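Local coordinates for protein cytochrome P450 monooxygenase (PDB 6KBH) that probably catalyses monooxygenation as a self-sufficient cytochrome P450, its single chain carrying heme, FMN and a [2Fe-2S] cluster, at residues A[713-716]-A[717-720]. Numbering follows the deposited sequence.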
loop_
_atom_site.group_PDB
_atom_site.type_symbol
_atom_site.label_atom_id
_atom_site.label_comp_id
_atom_site.label_asym_id
_atom_site.label_seq_id
_atom_site.Cartn_x
_atom_site.Cartn_y
_atom_site.Cartn_z
ATOM N N PRO A 713 -3.313 -19.755 4.109
ATOM C CA PRO A 713 -4.377 -20.679 3.706
ATOM C C PRO A 713 -5.586 -19.924 3.179
ATOM O O PRO A 713 -5.995 -18.891 3.713
ATOM C CB PRO A 713 -4.707 -21.406 5.016
ATOM C CG PRO A 713 -4.469 -20.364 6.064
ATOM C CD PRO A 713 -3.323 -19.504 5.559
ATOM N N VAL A 714 -6.157 -20.444 2.100
ATOM C CA VAL A 714 -7.403 -19.925 1.554
ATOM C C VAL A 714 -8.470 -20.992 1.755
ATOM O O VAL A 714 -8.283 -22.158 1.384
ATOM C CB VAL A 714 -7.257 -19.510 0.080
ATOM C CG1 VAL A 714 -6.072 -18.585 -0.085
ATOM C CG2 VAL A 714 -7.071 -20.708 -0.801
ATOM N N ALA A 715 -9.560 -20.610 2.405
ATOM C CA ALA A 715 -10.647 -21.544 2.615
ATOM C C ALA A 715 -11.525 -21.603 1.368
ATOM O O ALA A 715 -11.333 -20.859 0.402
ATOM C CB ALA A 715 -11.460 -21.151 3.847
ATOM N N ALA A 716 -12.496 -22.517 1.391
ATOM C CA ALA A 716 -13.384 -22.671 0.244
ATOM C C ALA A 716 -14.308 -21.468 0.092
ATOM O O ALA A 716 -14.624 -21.059 -1.030
ATOM C CB ALA A 716 -14.190 -23.960 0.380
ATOM N N ASP A 717 -14.748 -20.891 1.209
ATOM C CA ASP A 717 -15.593 -19.704 1.208
ATOM C C ASP A 717 -14.793 -18.413 1.114
ATOM O O ASP A 717 -15.351 -17.334 1.345
ATOM C CB ASP A 717 -16.457 -19.679 2.472
ATOM C CG ASP A 717 -15.644 -19.899 3.733
ATOM O OD1 ASP A 717 -14.510 -20.408 3.623
ATOM O OD2 ASP A 717 -16.132 -19.561 4.832
ATOM N N GLN A 718 -13.511 -18.498 0.773
ATOM C CA GLN A 718 -12.585 -17.380 0.882
ATOM C C GLN A 718 -11.859 -17.188 -0.440
ATOM O O GLN A 718 -11.306 -18.144 -0.991
ATOM C CB GLN A 718 -11.577 -17.634 2.007
ATOM C CG GLN A 718 -10.878 -16.403 2.542
ATOM C CD GLN A 718 -9.756 -16.760 3.499
ATOM O OE1 GLN A 718 -9.258 -17.886 3.494
ATOM N NE2 GLN A 718 -9.361 -15.805 4.331
ATOM N N THR A 719 -11.862 -15.956 -0.944
ATOM C CA THR A 719 -11.063 -15.636 -2.115
ATOM C C THR A 719 -9.588 -15.551 -1.736
ATOM O O THR A 719 -9.230 -15.348 -0.572
ATOM C CB THR A 719 -11.516 -14.315 -2.738
ATOM O OG1 THR A 719 -11.086 -13.223 -1.913
ATOM C CG2 THR A 719 -13.033 -14.279 -2.871
ATOM N N VAL A 720 -8.723 -15.730 -2.738
ATOM C CA VAL A 720 -7.293 -15.524 -2.521
ATOM C C VAL A 720 -7.041 -14.118 -1.993
ATOM O O VAL A 720 -6.223 -13.912 -1.086
ATOM C CB VAL A 720 -6.510 -15.796 -3.821
ATOM C CG1 VAL A 720 -5.160 -15.091 -3.800
ATOM C CG2 VAL A 720 -6.326 -17.291 -4.030
#
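A type I beta turn from Ala715 to Gln718, in the [2Fe-2S] ferredoxin domain, joins the end of strand 710-714 to the start of helix 720-726. Gln718 N reaches back to Ala715 O in the bond expected of such a turn, but weakly, at 3.2 Å. A second bond comes from the side chain: Ala715 N donates to Gln718 OE1 over 2.9 Å, nearly straight at 165°, and meets a lone pair in the plane of the amide carbonyl. Thus both backbone polar groups of Ala715 are engaged by Gln718, one by its side chain and the other by its main chain. With CG anti to the backbone N (chi1 -160°) and the chain extended beyond it, the Gln718 side chain lies back along the incoming strand, its OE1 3.4 Å from Val714 CA. Shortening Gln718 to alanine would remove the amide and would probably leave Ala715 N without its acceptor here, with the weak backbone bond of the turn the one left between these two residues. At the corner, Asp717 folds back, its OD1 approaching the methyl CB of Ala715. On the buried side, Val714 CG1 packs against Val720 CG2 at 4.2 Å, an apolar contact between the last strand residue and the first of the helix. The Val720 side chain lies about 7 Å from that of the cluster ligand Cys773. Thr719 takes the N-cap position of that helix. Strand 701-705 flanks this valine pair, with Phe701 touching both side chains, while Ala723 of helix 720-726 meets Val714 and Gln718.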